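Local coordinates for oxidized polyvinyl alcohol hydrolase (Sphingopyxis, PDB 3WLA), which hydrolyses beta-diketones such as 4,6-nonanedione and cleaves oxidized polyvinyl alcohol in the second step of polyvinyl alcohol degradation, at residues A131-D134 with V135-L138; T260-A263 with S264-Y267; N296-A299 with L300-A304. One frame throughout, in Å; residues are numbered along the deposited sequence.

Contact 1 (A131-D134 with V135-L138); sequences AGDD and VRFL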
loop_
_atom_site.group_PDB
_atom_site.type_symbol
_atom_site.label_atom_id
_atom_site.label_comp_id
_atom_site.label_asym_id
_atom_site.label_seq_id
_atom_site.Cartn_x
_atom_site.Cartn_y
_atom_site.Cartn_z
ATOM N N ALA A 131 -4.358 -5.912 -13.712
ATOM C CA ALA A 131 -3.811 -5.473 -12.427
ATOM C C ALA A 131 -2.376 -4.899 -12.563
ATOM O O ALA A 131 -1.942 -4.018 -11.802
ATOM C CB ALA A 131 -3.808 -6.670 -11.419
ATOM N N GLY A 132 -1.645 -5.404 -13.534
ATOM C CA GLY A 132 -0.283 -4.957 -13.689
ATOM C C GLY A 132 0.762 -5.895 -13.088
ATOM O O GLY A 132 0.452 -6.696 -12.184
ATOM N N ASP A 133 1.999 -5.776 -13.568
ATOM C CA ASP A 133 3.081 -6.631 -13.107
ATOM C C ASP A 133 3.404 -6.562 -11.620
ATOM O O ASP A 133 3.811 -7.558 -11.007
ATOM C CB ASP A 133 4.368 -6.328 -13.876
ATOM C CG ASP A 133 4.352 -6.893 -15.275
ATOM O OD1 ASP A 133 3.417 -7.676 -15.595
ATOM O OD2 ASP A 133 5.287 -6.570 -16.019
ATOM N N ASP A 134 3.263 -5.372 -11.025
ATOM C CA ASP A 134 3.588 -5.294 -9.604
ATOM C C ASP A 134 2.551 -5.974 -8.729
ATOM O O ASP A 134 2.884 -6.624 -7.736
ATOM C CB ASP A 134 3.809 -3.841 -9.171
ATOM C CG ASP A 134 5.160 -3.318 -9.605
ATOM O OD1 ASP A 134 6.100 -4.129 -9.733
ATOM O OD2 ASP A 134 5.310 -2.093 -9.801
ATOM N N VAL A 135 1.285 -5.849 -9.073
ATOM C CA VAL A 135 0.306 -6.538 -8.244
ATOM C C VAL A 135 0.582 -8.057 -8.254
ATOM O O VAL A 135 0.454 -8.720 -7.234
ATOM C CB VAL A 135 -1.142 -6.295 -8.735
ATOM C CG1 VAL A 135 -2.114 -7.243 -7.986
ATOM C CG2 VAL A 135 -1.568 -4.840 -8.476
ATOM N N ARG A 136 0.992 -8.596 -9.409
ATOM C CA ARG A 136 1.229 -10.035 -9.531
ATOM C C ARG A 136 2.502 -10.468 -8.823
ATOM O O ARG A 136 2.557 -11.543 -8.219
ATOM C CB ARG A 136 1.256 -10.445 -11.010
ATOM C CG ARG A 136 -0.181 -10.562 -11.598
ATOM C CD ARG A 136 -0.198 -10.917 -13.083
ATOM N NE ARG A 136 0.490 -9.958 -13.952
ATOM C CZ ARG A 136 -0.142 -9.031 -14.674
ATOM N NH1 ARG A 136 -1.483 -8.920 -14.630
ATOM N NH2 ARG A 136 0.569 -8.228 -15.455
ATOM N N PHE A 137 3.516 -9.623 -8.912
ATOM C CA PHE A 137 4.772 -9.892 -8.250
ATOM C C PHE A 137 4.578 -10.006 -6.738
ATOM O O PHE A 137 5.026 -11.014 -6.107
ATOM C CB PHE A 137 5.775 -8.786 -8.535
ATOM C CG PHE A 137 7.018 -8.884 -7.688
ATOM C CD1 PHE A 137 7.712 -10.103 -7.593
ATOM C CD2 PHE A 137 7.520 -7.763 -6.993
ATOM C CE1 PHE A 137 8.883 -10.224 -6.829
ATOM C CE2 PHE A 137 8.700 -7.873 -6.225
ATOM C CZ PHE A 137 9.379 -9.111 -6.145
ATOM N N LEU A 138 3.938 -8.984 -6.141
ATOM C CA LEU A 138 3.730 -8.986 -4.712
ATOM C C LEU A 138 3.058 -10.291 -4.277
ATOM O O LEU A 138 3.492 -10.901 -3.311
ATOM C CB LEU A 138 2.879 -7.756 -4.276
ATOM C CG LEU A 138 3.599 -6.436 -4.627
ATOM C CD1 LEU A 138 2.618 -5.333 -4.504
ATOM C CD2 LEU A 138 4.908 -6.209 -3.815
HETATM O O HOH W 1 0.869 -3.479 -10.898
#
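Val135 packs back against Ala131 at the opening of helix 133-145, their CB atoms 3.8 Å apart. With CG1 anti to its backbone N (chi1 170°), Val135 places CG2 near the Ala131 carbonyl, 3.4 Å from its O. One water joins the same two residues, donating to Ala131 O and accepting from Val135 N, so it serves an amide of the first helical turn. Arg136 reaches back over the N-cap residue, Gly132. A bend at chi3 (-59°) curls the chain so that one face of its guanidinium lies over Gly132 O, 3.5 Å above the plane. NH2 then meets Asp133 OD1 at 2.9 Å in a salt bridge, in the guanidinium plane but on the anti side of a carboxylate turned 77° from it. Asp130 and Asp29 hold the other nitrogens of Arg136, and Lys31 takes Asp133 OD2, making a charged network around the helix start. Phe137 N bonds to Asp133 O at 3.0 Å, and Leu138 N to Asp134 O at 3.0 Å and nearly straight. Leu138 CG also rests 3.2 Å from Asp134 O. Asp134 forms a salt bridge with Arg33 of strand 31-38 through OD1 and accepts the backbone N of Asn115 at OD2. The helix start touches helix 163-174 through Ala131 and Val135, and strands 31-38 and 81-85 through Phe137.

Contact 2 (T260-A263 with S264-Y267); sequences TTQA and SSNY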
loop_
_atom_site.group_PDB
_atom_site.type_symbol
_atom_site.label_atom_id
_atom_site.label_comp_id
_atom_site.label_asym_id
_atom_site.label_seq_id
_atom_site.Cartn_x
_atom_site.Cartn_y
_atom_site.Cartn_z
ATOM N N THR A 260 -6.994 12.487 -1.515
ATOM C CA THR A 260 -6.784 11.094 -1.852
ATOM C C THR A 260 -7.076 10.138 -0.734
ATOM O O THR A 260 -7.544 9.031 -1.007
ATOM C CB THR A 260 -5.347 10.791 -2.343
ATOM O OG1 THR A 260 -4.449 10.898 -1.241
ATOM C CG2 THR A 260 -4.961 11.746 -3.421
ATOM N N THR A 261 -6.788 10.504 0.506
ATOM C CA THR A 261 -7.099 9.562 1.595
ATOM C C THR A 261 -8.597 9.701 1.938
ATOM O O THR A 261 -9.213 8.781 2.505
ATOM C CB THR A 261 -6.227 9.798 2.818
ATOM O OG1 THR A 261 -6.361 11.166 3.236
ATOM C CG2 THR A 261 -4.730 9.531 2.467
ATOM N N GLN A 262 -9.201 10.834 1.561
ATOM C CA GLN A 262 -10.643 10.954 1.797
ATOM C C GLN A 262 -11.339 10.003 0.802
ATOM O O GLN A 262 -12.182 9.186 1.183
ATOM C CB GLN A 262 -11.157 12.373 1.528
ATOM C CG GLN A 262 -12.700 12.423 1.708
ATOM C CD GLN A 262 -13.034 12.369 3.153
ATOM O OE1 GLN A 262 -12.661 13.273 3.912
ATOM N NE2 GLN A 262 -13.705 11.302 3.581
ATOM N N ALA A 263 -10.971 10.123 -0.469
ATOM C CA ALA A 263 -11.567 9.316 -1.504
ATOM C C ALA A 263 -11.379 7.828 -1.216
ATOM O O ALA A 263 -12.315 7.057 -1.334
ATOM C CB ALA A 263 -10.976 9.666 -2.825
ATOM N N SER A 264 -10.163 7.412 -0.853
ATOM C CA SER A 264 -9.970 6.015 -0.560
ATOM C C SER A 264 -10.803 5.624 0.646
ATOM O O SER A 264 -11.440 4.566 0.612
ATOM C CB SER A 264 -8.468 5.682 -0.314
ATOM O OG SER A 264 -8.006 6.263 0.900
ATOM N N SER A 265 -10.842 6.451 1.700
ATOM C CA SER A 265 -11.601 6.055 2.877
ATOM C C SER A 265 -13.098 5.885 2.533
ATOM O O SER A 265 -13.764 4.995 3.068
ATOM C CB SER A 265 -11.430 7.039 4.057
ATOM O OG SER A 265 -12.184 8.243 3.915
ATOM N N ASN A 266 -13.609 6.738 1.654
ATOM C CA ASN A 266 -15.011 6.703 1.256
ATOM C C ASN A 266 -15.361 5.379 0.567
ATOM O O ASN A 266 -16.382 4.730 0.893
ATOM C CB ASN A 266 -15.315 7.848 0.297
ATOM C CG ASN A 266 -15.376 9.213 0.994
ATOM O OD1 ASN A 266 -15.361 9.330 2.231
ATOM N ND2 ASN A 266 -15.485 10.253 0.181
ATOM N N TYR A 267 -14.531 4.999 -0.384
ATOM C CA TYR A 267 -14.731 3.762 -1.118
ATOM C C TYR A 267 -14.699 2.494 -0.242
ATOM O O TYR A 267 -15.643 1.686 -0.267
ATOM C CB TYR A 267 -13.669 3.619 -2.213
ATOM C CG TYR A 267 -13.761 2.287 -2.880
ATOM C CD1 TYR A 267 -14.693 2.062 -3.895
ATOM C CD2 TYR A 267 -12.985 1.210 -2.439
ATOM C CE1 TYR A 267 -14.863 0.774 -4.466
ATOM C CE2 TYR A 267 -13.139 -0.094 -2.990
ATOM C CZ TYR A 267 -14.080 -0.303 -4.005
ATOM O OH TYR A 267 -14.218 -1.566 -4.556
#
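Gln262 and Asn266, one turn apart on helix 257-269, are joined through their side-chain amides. Gln262 leaves the backbone with CG anti to N (chi1 177°) and then bends at chi2 (74°), which folds the amide along the helix until NE2 donates to Asn266 OD1 at 2.9 Å. The acceptor lies in the plane of the Gln262 amide, whereas the donor stands above the Asn266 carbonyl plane, the two amides being inclined by 35°. Ser265 sets OG between its backbone N and carbonyl carbon, a rotamer that turns the hydroxyl back onto Gln262 O at 2.9 Å. That carbonyl also accepts Asn266 N at 2.9 Å, so two donors grip one oxygen. Ser264 adopts a similar rotamer; its OG lies 3.2 Å from Thr261 O and 3.4 Å from Thr260 O, with the choice of acceptor unsettled. Ser265 is thought, by similarity, to belong to the charge relay system; its OG is also bonded to Phe331 N, while Phe331 O receives Gln262 NE2. Arg330 bonds Asn266 OD1, so the C-terminal segment covers this polar flank. On strand 232-238, Thr236 is touched by both Thr261 and Ser264, which seats the helix against the main sheet.

Contact 3 (N296-A299 with L300-A304); sequences NLWA and LNTMA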
loop_
_atom_site.group_PDB
_atom_site.type_symbol
_atom_site.label_atom_id
_atom_site.label_comp_id
_atom_site.label_asym_id
_atom_site.label_seq_id
_atom_site.Cartn_x
_atom_site.Cartn_y
_atom_site.Cartn_z
ATOM N N ASN A 296 3.594 1.324 14.361
ATOM C CA ASN A 296 3.677 0.218 13.429
ATOM C C ASN A 296 3.115 -1.068 14.056
ATOM O O ASN A 296 2.347 -1.786 13.424
ATOM C CB ASN A 296 5.118 -0.064 13.014
ATOM C CG ASN A 296 5.734 1.043 12.127
ATOM O OD1 ASN A 296 5.049 1.848 11.513
ATOM N ND2 ASN A 296 7.047 1.055 12.081
ATOM N N LEU A 297 3.529 -1.361 15.280
ATOM C CA LEU A 297 3.074 -2.580 15.961
ATOM C C LEU A 297 1.568 -2.507 16.301
ATOM O O LEU A 297 0.886 -3.508 16.219
ATOM C CB LEU A 297 3.838 -2.810 17.241
ATOM C CG LEU A 297 3.376 -4.028 18.053
ATOM C CD1 LEU A 297 3.647 -5.346 17.264
ATOM C CD2 LEU A 297 4.182 -4.019 19.389
ATOM N N TRP A 298 1.079 -1.321 16.651
ATOM C CA TRP A 298 -0.321 -1.144 16.931
ATOM C C TRP A 298 -1.091 -1.415 15.680
ATOM O O TRP A 298 -2.083 -2.167 15.695
ATOM C CB TRP A 298 -0.625 0.287 17.381
ATOM C CG TRP A 298 -2.124 0.549 17.441
ATOM C CD1 TRP A 298 -3.006 0.153 18.439
ATOM C CD2 TRP A 298 -2.922 1.146 16.416
ATOM N NE1 TRP A 298 -4.290 0.480 18.072
ATOM C CE2 TRP A 298 -4.268 1.083 16.838
ATOM C CE3 TRP A 298 -2.631 1.729 15.176
ATOM C CZ2 TRP A 298 -5.327 1.581 16.050
ATOM C CZ3 TRP A 298 -3.686 2.226 14.391
ATOM C CH2 TRP A 298 -5.013 2.146 14.831
ATOM N N ALA A 299 -0.642 -0.829 14.575
ATOM C CA ALA A 299 -1.367 -0.983 13.319
ATOM C C ALA A 299 -1.397 -2.451 12.853
ATOM O O ALA A 299 -2.457 -2.970 12.442
ATOM C CB ALA A 299 -0.731 -0.097 12.219
ATOM N N LEU A 300 -0.251 -3.120 12.915
ATOM C CA LEU A 300 -0.226 -4.511 12.463
ATOM C C LEU A 300 -1.029 -5.417 13.386
ATOM O O LEU A 300 -1.742 -6.281 12.890
ATOM C CB LEU A 300 1.200 -5.061 12.279
ATOM C CG LEU A 300 1.874 -4.907 10.893
ATOM C CD1 LEU A 300 1.294 -5.922 9.855
ATOM C CD2 LEU A 300 1.711 -3.478 10.420
ATOM N N ASN A 301 -0.902 -5.256 14.703
ATOM C CA ASN A 301 -1.722 -6.088 15.617
ATOM C C ASN A 301 -3.214 -5.818 15.371
ATOM O O ASN A 301 -4.035 -6.737 15.492
ATOM C CB ASN A 301 -1.411 -5.804 17.084
ATOM C CG ASN A 301 -0.132 -6.407 17.526
ATOM O OD1 ASN A 301 0.400 -7.350 16.908
ATOM N ND2 ASN A 301 0.382 -5.897 18.631
ATOM N N THR A 302 -3.577 -4.566 15.048
ATOM C CA THR A 302 -4.973 -4.232 14.775
ATOM C C THR A 302 -5.427 -5.016 13.505
ATOM O O THR A 302 -6.515 -5.611 13.470
ATOM C CB THR A 302 -5.146 -2.701 14.540
ATOM O OG1 THR A 302 -4.877 -2.004 15.762
ATOM C CG2 THR A 302 -6.555 -2.346 14.083
ATOM N N MET A 303 -4.593 -5.031 12.463
ATOM C CA MET A 303 -4.978 -5.783 11.283
ATOM C C MET A 303 -4.966 -7.300 11.597
ATOM O O MET A 303 -5.832 -8.072 11.151
ATOM C CB MET A 303 -4.041 -5.436 10.116
ATOM C CG MET A 303 -4.232 -3.974 9.624
ATOM S SD MET A 303 -3.281 -3.632 8.158
ATOM C CE MET A 303 -1.690 -3.623 8.844
ATOM N N ALA A 304 -4.011 -7.730 12.393
ATOM C CA ALA A 304 -3.929 -9.153 12.690
ATOM C C ALA A 304 -5.123 -9.607 13.529
ATOM O O ALA A 304 -5.393 -10.798 13.629
ATOM C CB ALA A 304 -2.667 -9.441 13.421
#
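Asn296 O accepts Leu300 N at 3.0 Å, one of a run of regular helical bonds, and CD2 of Leu300 leans to within 3.5 Å of the same oxygen. The polar end of Asn296 itself is held by Trp287. Leu297 lies obliquely across Asn301: its CG and CD1 each approach ND2 to 3.6 Å, an apolar branch against an amide whose OD1 is bonded to Tyr80. The Trp298 ring, swung out with CG anti to the backbone N (chi1 170°), presents one face to the Thr302 hydroxyl, and OG1 sits 3.3 Å above the plane toward the rim, nearest CE2. The hydroxyl is spent on the backbone, donating to Trp298 O at 2.8 Å from above the carbonyl plane. Thr302 N reaches this oxygen from the opposite face at 2.9 Å, so the carbonyl is held by two donors, and Thr318 takes the indole NE1. Ala299 O receives Met303 N at 3.0 Å, with the bent Met303 chain folded back so that CE lies 3.7 Å from that oxygen. A threonine hydroxyl returned to the carbonyl four residues earlier is a familiar helix feature; here it belongs to a helix packed on strand 232-238 of an alpha/beta-hydrolase fold.

The contacts follow one another along the chain, each local to a different helix: contact 1 at the start of 133-145, the others within 257-269 and 292-304. None touches another. Their centres lie 22 Å (contacts 1 and 2), 24 Å (1 and 3) and 21 Å (2 and 3) apart, and contacts 1 and 3 occupy opposite sides of the chain's centre. They share the central mixed sheet of the alpha/beta-hydrolase fold: contact 1 meets strands 31-38 and 81-85, contacts 2 and 3 strand 232-238. Contact 2 alone includes a residue, Ser265, thought by similarity to belong to the charge relay system, and its Thr260 side chain is about 9 Å from that of Ser162, the probable nucleophile, so only this helix borders the probable catalytic centre.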